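Local coordinates for probable outer membrane protein (Pseudomonas aeruginosa, PDB 3DWO) that probably lets long-chain fatty acids or other hydrophobic compounds cross the outer membrane, as a beta-barrel channel of the FadL family, at residues P24-S28 with I40-Q46; L97-L102 with L114-V118; F135-T139 with D370-P374; G242-D248 with L272-A278. One frame throughout, in Å; residues are numbered along the deposited sequence.

Interaction 1. Residues P24-S28 with I40-Q46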
# COMPACT_ATOMS: atom_id res chain seq x y z
N PRO A 24 5.81 24.37 -11.34
CA PRO A 24 5.04 25.02 -12.42
C PRO A 24 4.23 24.11 -13.35
O PRO A 24 4.77 23.21 -13.99
CB PRO A 24 6.10 25.82 -13.16
CG PRO A 24 6.99 26.26 -12.04
CD PRO A 24 7.14 25.00 -11.21
N ASN A 25 2.93 24.38 -13.43
CA ASN A 25 2.01 23.64 -14.29
C ASN A 25 2.10 22.12 -14.20
O ASN A 25 2.26 21.44 -15.21
CB ASN A 25 2.21 24.08 -15.74
CG ASN A 25 2.00 25.58 -15.93
OD1 ASN A 25 0.96 26.12 -15.57
ND2 ASN A 25 2.99 26.24 -16.51
N ASP A 26 1.98 21.60 -12.99
CA ASP A 26 2.04 20.16 -12.76
C ASP A 26 0.61 19.65 -12.56
O ASP A 26 0.01 19.86 -11.50
CB ASP A 26 2.89 19.86 -11.52
CG ASP A 26 2.88 18.40 -11.14
OD1 ASP A 26 2.33 17.58 -11.90
OD2 ASP A 26 3.43 18.06 -10.07
N PRO A 27 0.05 18.98 -13.57
CA PRO A 27 -1.31 18.44 -13.52
C PRO A 27 -1.62 17.50 -12.36
O PRO A 27 -2.79 17.28 -12.04
CB PRO A 27 -1.47 17.78 -14.89
CG PRO A 27 -0.08 17.35 -15.21
CD PRO A 27 0.73 18.55 -14.81
N SER A 28 -0.59 16.94 -11.73
CA SER A 28 -0.81 16.04 -10.60
C SER A 28 -1.47 16.79 -9.45
O SER A 28 -1.94 16.18 -8.48
CB SER A 28 0.51 15.44 -10.11
OG SER A 28 1.35 16.44 -9.57
N ILE A 40 -2.21 27.21 -12.59
CA ILE A 40 -1.92 26.54 -13.85
C ILE A 40 -2.70 27.33 -14.89
O ILE A 40 -3.93 27.30 -14.92
CB ILE A 40 -2.39 25.06 -13.82
CG1 ILE A 40 -1.47 24.27 -12.89
CG2 ILE A 40 -2.38 24.48 -15.22
CD1 ILE A 40 -1.83 22.81 -12.74
N ASP A 41 -1.96 28.04 -15.73
CA ASP A 41 -2.54 28.91 -16.75
C ASP A 41 -3.17 28.30 -18.00
O ASP A 41 -3.65 29.03 -18.86
CB ASP A 41 -1.50 29.96 -17.16
CG ASP A 41 -0.11 29.36 -17.36
OD1 ASP A 41 0.87 30.13 -17.39
OD2 ASP A 41 -0.00 28.12 -17.50
N LYS A 42 -3.18 26.97 -18.11
CA LYS A 42 -3.77 26.35 -19.30
C LYS A 42 -4.24 24.92 -19.12
O LYS A 42 -4.03 24.30 -18.07
CB LYS A 42 -2.79 26.42 -20.47
CG LYS A 42 -1.33 26.36 -20.07
CD LYS A 42 -1.02 25.13 -19.25
CE LYS A 42 0.40 25.20 -18.70
NZ LYS A 42 1.40 25.42 -19.79
N ARG A 43 -4.89 24.39 -20.16
CA ARG A 43 -5.40 23.03 -20.16
C ARG A 43 -4.25 22.04 -20.29
O ARG A 43 -3.43 22.17 -21.19
CB ARG A 43 -6.35 22.80 -21.33
CG ARG A 43 -7.65 23.57 -21.31
CD ARG A 43 -8.51 23.12 -22.48
NE ARG A 43 -9.82 23.77 -22.53
CZ ARG A 43 -10.80 23.40 -23.35
NH1 ARG A 43 -10.61 22.38 -24.19
NH2 ARG A 43 -11.96 24.04 -23.34
N ILE A 44 -4.21 21.05 -19.40
CA ILE A 44 -3.17 20.05 -19.45
C ILE A 44 -3.73 18.65 -19.22
O ILE A 44 -4.52 18.43 -18.30
CB ILE A 44 -2.07 20.32 -18.40
CG1 ILE A 44 -1.58 21.76 -18.52
CG2 ILE A 44 -0.89 19.38 -18.62
CD1 ILE A 44 -0.49 22.12 -17.53
N ALA A 45 -3.34 17.73 -20.09
CA ALA A 45 -3.76 16.33 -20.01
C ALA A 45 -2.47 15.54 -19.86
O ALA A 45 -1.50 15.78 -20.59
CB ALA A 45 -4.49 15.92 -21.28
N GLN A 46 -2.44 14.59 -18.93
CA GLN A 46 -1.22 13.82 -18.71
C GLN A 46 -1.47 12.36 -18.33
O GLN A 46 -2.36 12.05 -17.54
CB GLN A 46 -0.41 14.49 -17.60
CG GLN A 46 0.91 13.83 -17.26
CD GLN A 46 1.60 14.52 -16.10
OE1 GLN A 46 1.08 14.54 -14.98
NE2 GLN A 46 2.77 15.09 -16.35
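The ring of Pro27 lies across the end of Gln46, the two side chains crossing at about a right angle, with Pro27 CG only 3.0 Å from Gln46 OE1. Gln46 reaches that far because its CG is anti to the backbone N (chi1 -179°) and the chain stays extended beyond it. Both polar ends of its amide are taken: OE1 accepts from Asn9 and NE2 bonds Thr440, which probably fixes the rotation of the amide beside the proline. The same Pro27 CG also lies 4.1 Å from Ile44 CG2. Farther along, Ile44 CD1 packs 3.8 Å from Asn25 CB, while Ile40 CD1 comes to 3.7 Å from Asp26 O. Behind this layer, Asp26 caps the turn into helix 29-32, its OD1 accepting from Ser28 N at 3.0 Å and its OD2 from Ser28 OG at 2.7 Å, each from above the carboxylate plane. As in FadL, residues 24-28 probably belong to the N-terminal plug, here meeting the start of the first barrel strand. The segments are joined largely by van der Waals contact, of Pro27 with Gln46 and Ile44 and of Asn25 CB with Ile44 and Lys42, while the polar ends of Gln46 and Asp26 find partners in Asn9, Thr440 and Ser28.

Interaction 2. Residues L97-L102 with L114-V118. With C8E ((hydroxyethyloxy)tri(ethyloxy)octane), chain L.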
# COMPACT_ATOMS: atom_id res chain seq x y z
N LEU A 97 1.39 0.42 -12.96
CA LEU A 97 0.54 1.37 -12.26
C LEU A 97 0.33 2.63 -13.08
O LEU A 97 1.23 3.48 -13.18
CB LEU A 97 1.13 1.76 -10.91
CG LEU A 97 1.03 0.73 -9.79
CD1 LEU A 97 2.13 -0.30 -9.94
CD2 LEU A 97 1.13 1.45 -8.45
N PRO A 98 -0.86 2.76 -13.68
CA PRO A 98 -1.21 3.91 -14.50
C PRO A 98 -1.68 5.05 -13.61
O PRO A 98 -2.11 4.84 -12.48
CB PRO A 98 -2.34 3.37 -15.36
CG PRO A 98 -3.09 2.52 -14.36
CD PRO A 98 -1.96 1.78 -13.64
N THR A 99 -1.58 6.27 -14.13
CA THR A 99 -2.02 7.45 -13.41
C THR A 99 -2.36 8.52 -14.45
O THR A 99 -1.62 8.71 -15.42
CB THR A 99 -0.92 7.96 -12.46
OG1 THR A 99 -0.76 7.03 -11.38
CG2 THR A 99 -1.28 9.32 -11.90
N GLY A 100 -3.50 9.18 -14.26
CA GLY A 100 -3.92 10.20 -15.20
C GLY A 100 -4.34 11.49 -14.54
O GLY A 100 -4.99 11.48 -13.49
N PHE A 101 -3.96 12.61 -15.15
CA PHE A 101 -4.31 13.92 -14.61
C PHE A 101 -4.80 14.86 -15.70
O PHE A 101 -4.25 14.89 -16.81
CB PHE A 101 -3.11 14.56 -13.91
CG PHE A 101 -2.63 13.79 -12.71
CD1 PHE A 101 -3.40 13.73 -11.55
CD2 PHE A 101 -1.40 13.15 -12.73
CE1 PHE A 101 -2.94 13.03 -10.43
CE2 PHE A 101 -0.93 12.45 -11.62
CZ PHE A 101 -1.70 12.39 -10.47
N LEU A 102 -5.83 15.62 -15.38
CA LEU A 102 -6.38 16.59 -16.31
C LEU A 102 -6.73 17.85 -15.55
O LEU A 102 -7.42 17.80 -14.53
CB LEU A 102 -7.63 16.02 -16.99
CG LEU A 102 -8.37 17.00 -17.91
CD1 LEU A 102 -7.46 17.44 -19.04
CD2 LEU A 102 -9.62 16.33 -18.45
N LEU A 114 -9.31 16.54 -12.77
CA LEU A 114 -9.76 15.16 -12.93
C LEU A 114 -8.54 14.26 -12.87
O LEU A 114 -7.48 14.62 -13.38
CB LEU A 114 -10.44 14.99 -14.29
CG LEU A 114 -11.92 14.61 -14.36
CD1 LEU A 114 -12.71 15.40 -13.36
CD2 LEU A 114 -12.42 14.86 -15.78
N SER A 115 -8.68 13.09 -12.26
CA SER A 115 -7.54 12.19 -12.19
C SER A 115 -7.88 10.74 -11.86
O SER A 115 -8.92 10.45 -11.26
CB SER A 115 -6.52 12.69 -11.17
OG SER A 115 -6.92 12.39 -9.84
N GLN A 116 -6.99 9.85 -12.28
CA GLN A 116 -7.12 8.43 -12.01
C GLN A 116 -5.86 8.15 -11.21
O GLN A 116 -4.75 8.39 -11.69
CB GLN A 116 -7.13 7.62 -13.30
CG GLN A 116 -6.95 6.14 -13.10
CD GLN A 116 -5.49 5.73 -13.09
OE1 GLN A 116 -4.78 5.94 -14.07
NE2 GLN A 116 -5.04 5.16 -11.98
N VAL A 117 -6.04 7.66 -9.99
CA VAL A 117 -4.93 7.40 -9.08
C VAL A 117 -4.95 6.00 -8.45
O VAL A 117 -5.95 5.29 -8.51
CB VAL A 117 -4.93 8.48 -7.96
CG1 VAL A 117 -4.11 8.04 -6.78
CG2 VAL A 117 -4.39 9.79 -8.51
N VAL A 118 -3.81 5.61 -7.86
CA VAL A 118 -3.66 4.32 -7.19
C VAL A 118 -3.08 4.60 -5.80
O VAL A 118 -1.87 4.51 -5.59
CB VAL A 118 -2.69 3.40 -7.97
CG1 VAL A 118 -2.67 2.01 -7.35
CG2 VAL A 118 -3.10 3.32 -9.44
C1 C8E L . -9.50 10.63 -15.29
C2 C8E L . -8.77 11.50 -16.20
C3 C8E L . -7.43 11.02 -16.56
C4 C8E L . -6.88 11.97 -17.51
C5 C8E L . -6.46 11.23 -18.73
C6 C8E L . -5.71 12.10 -19.61
O HOH W 1 -1.27 7.20 -8.43
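A beta hairpin of the barrel wall, strands 93-105 and 110-125, pairs Leu102 with Leu114 and Gly100 with Gln116 as antiparallel hydrogen-bonded pairs, with Phe101 opposite Ser115 as the non-hydrogen-bonded pair between them. The short segments run at 160° to each other, and the bond from Gln116 N to Gly100 O, at 2.8 Å, is typical of the backbone set. Side chains add a further link. Gln116 leaves the backbone with CG anti to N, then bends sharply at chi2 (-88°), which swings its amide along the neighbouring strand. There NE2 donates to Pro98 O at 3.0 Å; the acceptor lies in the plane of the Gln116 amide, yet the donor stands well above the Pro98 carbonyl plane. The two faces of this part of the barrel wall differ. On one, Leu102 and Leu114 lie side by side, pointing the same way, with Leu102 CB 4.0 Å from Leu114 CB. On that face the tail of a detergent molecule passes Gly100, its C3 3.7 Å from Gly100 C. On the other, Phe101 CD1 presses obliquely on Ser115 CB at 3.3 Å, and its CE1 reaches Val117 CG2; Phe31 of helix 29-32 touches all three residues, as a plug inside the barrel would. Near the end of the pairing, a water bridges Thr99 OG1 and Val118 N, accepting from the latter at 3.1 Å. Close by, the side chains of Leu97 and Val118 cross at about a right angle, Leu97 CD2 4.0 Å from Val118 CG1.

Interaction 3. Residues F135-T139 with D370-P374. With C8E ((hydroxyethyloxy)tri(ethyloxy)octane), chain D; C8E ((hydroxyethyloxy)tri(ethyloxy)octane), chain E.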
# COMPACT_ATOMS: atom_id res chain seq x y z
N PHE A 135 1.14 -18.11 8.96
CA PHE A 135 1.02 -16.66 9.11
C PHE A 135 0.62 -15.96 7.82
O PHE A 135 -0.06 -14.93 7.86
CB PHE A 135 2.34 -16.06 9.59
CG PHE A 135 2.75 -16.52 10.97
CD1 PHE A 135 3.38 -17.74 11.15
CD2 PHE A 135 2.48 -15.73 12.08
CE1 PHE A 135 3.73 -18.18 12.42
CE2 PHE A 135 2.83 -16.16 13.36
CZ PHE A 135 3.46 -17.39 13.53
N ALA A 136 1.05 -16.51 6.69
CA ALA A 136 0.72 -15.91 5.41
C ALA A 136 1.17 -16.73 4.22
O ALA A 136 2.20 -17.42 4.26
CB ALA A 136 1.33 -14.52 5.31
N VAL A 137 0.37 -16.66 3.16
CA VAL A 137 0.70 -17.32 1.91
C VAL A 137 0.62 -16.17 0.90
O VAL A 137 1.65 -15.62 0.50
CB VAL A 137 -0.30 -18.44 1.55
CG1 VAL A 137 0.05 -19.04 0.19
CG2 VAL A 137 -0.25 -19.53 2.62
N ASP A 138 -0.59 -15.78 0.52
CA ASP A 138 -0.77 -14.69 -0.43
C ASP A 138 -1.45 -13.45 0.16
O ASP A 138 -2.35 -13.56 0.99
CB ASP A 138 -1.57 -15.16 -1.64
CG ASP A 138 -0.83 -16.19 -2.46
OD1 ASP A 138 0.41 -16.30 -2.30
OD2 ASP A 138 -1.48 -16.88 -3.27
N THR A 139 -0.99 -12.28 -0.27
CA THR A 139 -1.55 -11.01 0.18
C THR A 139 -1.57 -10.09 -1.04
O THR A 139 -0.54 -9.85 -1.67
CB THR A 139 -0.69 -10.36 1.29
OG1 THR A 139 -0.62 -11.24 2.42
CG2 THR A 139 -1.31 -9.05 1.72
N ASP A 370 4.51 -8.86 10.15
CA ASP A 370 4.42 -10.24 9.69
C ASP A 370 4.81 -10.33 8.22
O ASP A 370 5.17 -9.33 7.60
CB ASP A 370 3.00 -10.78 9.92
CG ASP A 370 1.95 -10.04 9.12
OD1 ASP A 370 2.34 -9.23 8.25
OD2 ASP A 370 0.75 -10.28 9.36
N PRO A 371 4.76 -11.54 7.63
CA PRO A 371 5.13 -11.74 6.22
C PRO A 371 4.28 -11.05 5.15
O PRO A 371 4.73 -10.89 4.02
CB PRO A 371 5.11 -13.26 6.07
CG PRO A 371 5.39 -13.74 7.48
CD PRO A 371 4.51 -12.83 8.28
N ARG A 372 3.06 -10.65 5.50
CA ARG A 372 2.18 -9.99 4.53
C ARG A 372 2.77 -8.67 4.04
O ARG A 372 2.85 -8.41 2.84
CB ARG A 372 0.80 -9.71 5.13
CG ARG A 372 0.08 -10.93 5.62
CD ARG A 372 -1.42 -10.67 5.80
NE ARG A 372 -2.11 -11.95 5.92
CZ ARG A 372 -2.49 -12.50 7.07
NH1 ARG A 372 -2.26 -11.89 8.22
NH2 ARG A 372 -3.05 -13.70 7.06
N ILE A 373 3.17 -7.83 5.00
CA ILE A 373 3.75 -6.52 4.73
C ILE A 373 5.00 -6.39 5.62
O ILE A 373 4.97 -5.73 6.65
CB ILE A 373 2.78 -5.37 5.13
CG1 ILE A 373 1.38 -5.63 4.56
CG2 ILE A 373 3.33 -4.05 4.63
CD1 ILE A 373 1.29 -5.52 3.05
N PRO A 374 6.10 -7.04 5.23
CA PRO A 374 7.32 -6.97 6.03
C PRO A 374 8.24 -5.81 5.64
O PRO A 374 9.38 -6.04 5.25
CB PRO A 374 7.98 -8.31 5.74
CG PRO A 374 7.71 -8.45 4.24
CD PRO A 374 6.24 -8.01 4.12
C1 C8E D . 2.44 -5.63 8.85
C2 C8E D . 1.42 -6.42 8.16
C3 C8E D . 0.14 -5.75 7.98
C4 C8E D . -0.70 -6.64 7.20
C5 C8E D . -1.78 -5.86 6.56
C6 C8E D . -2.34 -6.59 5.44
C7 C8E D . -3.64 -5.94 5.35
C8 C8E D . -4.00 -5.77 3.92
O9 C8E D . -5.22 -6.14 3.30
C10 C8E D . -5.62 -7.49 3.31
C11 C8E D . -6.93 -7.54 2.59
O12 C8E D . -8.02 -7.50 3.53
C13 C8E D . -8.83 -8.71 3.62
C14 C8E D . -8.52 -9.97 4.49
O15 C8E D . -9.33 -10.71 5.45
C16 C8E D . -9.18 -10.20 6.80
C17 C8E D . -8.06 -10.86 7.62
O18 C8E D . -7.45 -12.12 7.26
C19 C8E D . -8.11 -13.27 7.84
C20 C8E D . -7.37 -14.33 8.74
O21 C8E D . -6.83 -15.51 8.13
C1 C8E E . -1.18 -4.78 -7.81
C2 C8E E . -0.20 -4.64 -6.74
C3 C8E E . -0.10 -3.29 -6.19
C4 C8E E . 1.02 -2.63 -6.83
C5 C8E E . 1.81 -1.93 -5.80
C6 C8E E . 2.64 -0.92 -6.42
C7 C8E E . 3.48 -0.56 -5.29
C8 C8E E . 4.86 -0.44 -5.78
O9 C8E E . 5.92 0.27 -5.18
C10 C8E E . 5.82 1.66 -4.99
C11 C8E E . 7.11 2.05 -4.34
O12 C8E E . 7.31 1.31 -3.11
C13 C8E E . 8.66 1.35 -2.58
C14 C8E E . 9.35 0.22 -1.76
O15 C8E E . 9.49 -1.21 -2.01
C16 C8E E . 8.39 -1.94 -1.44
C17 C8E E . 8.62 -2.42 0.01
O18 C8E E . 8.86 -3.79 0.36
C19 C8E E . 7.63 -4.52 0.64
C20 C8E E . 7.26 -5.08 2.06
O21 C8E E . 6.26 -4.39 2.82
O HOH W 2 0.44 -13.17 10.05
O HOH W 3 -1.80 -13.42 3.70
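Arg372 makes the largest share of the 370-374 side of this contact, through its aliphatic stem and one face of its guanidinium. Thr139 meets the stem at about a right angle, with OG1 3.3 Å from Arg372 CG, while Ala136 CB lies 3.8 Å from the same CG. Phe135 O sits over one face of the guanidinium, offset toward its rim and 3.3 Å from Arg372 NH2; the approach from above rules out a proper hydrogen bond. Pro371 fills in beside the arginine, touching Ala136 CB with its own CB and Phe135 CB with its CD. Two waters supply the polar links that direct bonds do not. One donates to both Phe135 O and Asp370 OD2; the other accepts a hydrogen bond from Arg372 NE at 2.7 Å, donates to Asp138 O and also meets Thr139 OG1. The chain of Arg372, extended from CG to NE, carries the guanidinium past Ala136 and Thr139 to its further partners. Asp370 OD2 forms a salt bridge with Arg372 NH1 at 3.6 Å, Gln175 accepts from NH2, and Tyr331 OH bonds both NH1 and Asp370 OD2. These groups probably hold the arginine in its orientation. A detergent tail runs along the loop, its C4 4.0 Å from Arg372 CB and 3.5 Å from Ile373 CG1. The arrangement is that of a long loop packed on the start of a barrel strand, where Val137 and Asp138 both face Ser174 in a classic beta bulge, beside a site able to hold an amphiphile, consistent with a channel for hydrophobic compounds.

Interaction 4. Residues G242-D248 with L272-A278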
# COMPACT_ATOMS: atom_id res chain seq x y z
N GLY A 242 -17.13 -9.38 0.86
CA GLY A 242 -16.93 -10.47 -0.07
C GLY A 242 -17.21 -11.82 0.58
O GLY A 242 -18.27 -12.01 1.19
N HIS A 243 -16.26 -12.75 0.47
CA HIS A 243 -16.42 -14.09 1.02
C HIS A 243 -15.10 -14.67 1.49
O HIS A 243 -14.04 -14.12 1.22
CB HIS A 243 -16.97 -15.04 -0.06
CG HIS A 243 -18.16 -14.50 -0.80
ND1 HIS A 243 -19.45 -14.70 -0.38
CD2 HIS A 243 -18.24 -13.70 -1.90
CE1 HIS A 243 -20.28 -14.06 -1.19
NE2 HIS A 243 -19.57 -13.44 -2.12
N TYR A 244 -15.18 -15.80 2.18
CA TYR A 244 -13.99 -16.52 2.63
C TYR A 244 -14.36 -17.98 2.44
O TYR A 244 -15.53 -18.35 2.51
CB TYR A 244 -13.66 -16.24 4.11
CG TYR A 244 -14.46 -17.03 5.13
CD1 TYR A 244 -14.23 -18.40 5.33
CD2 TYR A 244 -15.44 -16.42 5.91
CE1 TYR A 244 -14.96 -19.13 6.27
CE2 TYR A 244 -16.18 -17.14 6.86
CZ TYR A 244 -15.94 -18.49 7.03
OH TYR A 244 -16.66 -19.19 7.97
N ASN A 245 -13.36 -18.81 2.17
CA ASN A 245 -13.59 -20.23 2.00
C ASN A 245 -12.31 -20.91 2.45
O ASN A 245 -11.24 -20.30 2.47
CB ASN A 245 -13.93 -20.57 0.54
CG ASN A 245 -12.72 -20.54 -0.37
OD1 ASN A 245 -11.90 -21.46 -0.36
ND2 ASN A 245 -12.60 -19.49 -1.17
N LEU A 246 -12.43 -22.17 2.84
CA LEU A 246 -11.28 -22.93 3.29
C LEU A 246 -11.05 -24.04 2.29
O LEU A 246 -11.95 -24.81 1.99
CB LEU A 246 -11.54 -23.54 4.67
CG LEU A 246 -11.76 -22.62 5.87
CD1 LEU A 246 -12.89 -21.65 5.59
CD2 LEU A 246 -12.11 -23.47 7.08
N TYR A 247 -9.84 -24.10 1.74
CA TYR A 247 -9.50 -25.15 0.80
C TYR A 247 -8.71 -26.19 1.58
O TYR A 247 -7.50 -26.05 1.77
CB TYR A 247 -8.65 -24.61 -0.35
CG TYR A 247 -7.90 -25.71 -1.08
CD1 TYR A 247 -8.53 -26.91 -1.43
CD2 TYR A 247 -6.54 -25.58 -1.37
CE1 TYR A 247 -7.83 -27.95 -2.03
CE2 TYR A 247 -5.83 -26.62 -1.98
CZ TYR A 247 -6.48 -27.80 -2.30
OH TYR A 247 -5.78 -28.85 -2.85
N ASP A 248 -9.40 -27.23 2.05
CA ASP A 248 -8.76 -28.28 2.82
C ASP A 248 -8.00 -29.30 1.97
O ASP A 248 -8.46 -29.69 0.90
CB ASP A 248 -9.80 -29.03 3.67
CG ASP A 248 -10.89 -29.67 2.82
OD1 ASP A 248 -11.14 -30.88 2.99
OD2 ASP A 248 -11.49 -28.96 1.98
N LEU A 272 -17.39 -20.84 12.47
CA LEU A 272 -16.57 -21.09 11.30
C LEU A 272 -17.20 -22.16 10.39
O LEU A 272 -17.68 -23.19 10.86
CB LEU A 272 -15.17 -21.54 11.73
CG LEU A 272 -14.17 -21.78 10.59
CD1 LEU A 272 -13.85 -20.44 9.92
CD2 LEU A 272 -12.91 -22.42 11.14
N ARG A 273 -17.18 -21.90 9.09
CA ARG A 273 -17.75 -22.82 8.11
C ARG A 273 -16.74 -23.05 6.99
O ARG A 273 -15.66 -22.46 6.99
CB ARG A 273 -19.04 -22.23 7.53
CG ARG A 273 -20.06 -21.85 8.60
CD ARG A 273 -21.22 -21.06 7.99
NE ARG A 273 -22.19 -20.63 8.99
CZ ARG A 273 -23.25 -19.88 8.73
NH1 ARG A 273 -23.50 -19.47 7.49
NH2 ARG A 273 -24.08 -19.53 9.71
N MET A 274 -17.08 -23.91 6.04
CA MET A 274 -16.17 -24.19 4.94
C MET A 274 -16.14 -23.00 3.97
O MET A 274 -15.24 -22.88 3.15
CB MET A 274 -16.57 -25.47 4.19
CG MET A 274 -16.29 -26.75 4.98
SD MET A 274 -14.57 -26.86 5.57
CE MET A 274 -13.73 -27.37 4.07
N GLY A 275 -17.14 -22.14 4.10
CA GLY A 275 -17.24 -20.96 3.26
C GLY A 275 -18.42 -20.11 3.69
O GLY A 275 -19.43 -20.64 4.13
N ALA A 276 -18.31 -18.79 3.56
CA ALA A 276 -19.39 -17.90 3.95
C ALA A 276 -19.08 -16.48 3.49
O ALA A 276 -17.97 -16.20 3.05
CB ALA A 276 -19.58 -17.93 5.47
N SER A 277 -20.06 -15.59 3.59
CA SER A 277 -19.84 -14.20 3.20
C SER A 277 -18.93 -13.60 4.27
O SER A 277 -18.80 -14.17 5.36
CB SER A 277 -21.18 -13.46 3.14
OG SER A 277 -21.82 -13.49 4.40
N ALA A 278 -18.31 -12.46 3.98
CA ALA A 278 -17.39 -11.86 4.95
C ALA A 278 -17.13 -10.38 4.72
O ALA A 278 -17.44 -9.84 3.67
CB ALA A 278 -16.06 -12.62 4.90
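Tyr244 reaches across to the partner strand with its ring covering the backbone at Ala276, whose N lies 4.1 Å above the ring plane, over its centre. That placement follows from chi1 of 81°, which sets CG between the backbone N and the carbonyl carbon. Ala278 CB comes to the ring edge, 4.0 Å from Tyr244 CD2, and Arg273 O lies in plane at the edge too. At the far end, Tyr244 OH accepts from Arg273 N at 3.0 Å in a fairly straight bond, tying down the loop just before the strand. All this rests on an antiparallel pairing in which Tyr244 and Ala276 exchange two backbone bonds. Strand 275-281, returning after helices 253-259 and 262-266, pairs with the end of barrel strand 226-248, which also pairs with 287-295, so it is probably an addition to the barrel wall. Leu246 carries the pairing into the loop: its N donates to Met274 O, and its CD1 packs 3.2 Å from Arg273 O. Met274 starts off away from the other strand but folds back, bent at chi2 (-53°) and chi3 (-78°), bringing CE to 3.5 Å from Asp248 OD2, across which it lies at about a right angle. Ile258 of helix 253-259 touches both Leu246 and Met274.

Interactions 1 and 2 touch: Gln46 N and Phe101 O, 2.8 Å apart, probably bond strand 44-63 to strand 93-105, and Pro27 and Ser28 pack against Phe101. Both are buried, but 24-28 with 40-46 relies on side-chain packing, whereas 97-102 with 114-118 is mainly backbone pairing. Interaction 3 lies on the opposite side of the chain's centre, about 28 Å from interaction 2 between centres, although strands 110-125 and 138-153 are neighbours; it is buried too, joined by packing and bridging waters, with its salt bridge inside residues 370-374. Interaction 4, about 19 Å from interaction 3 between centres, repeats the antiparallel pairing of interaction 2 in a partly exposed setting.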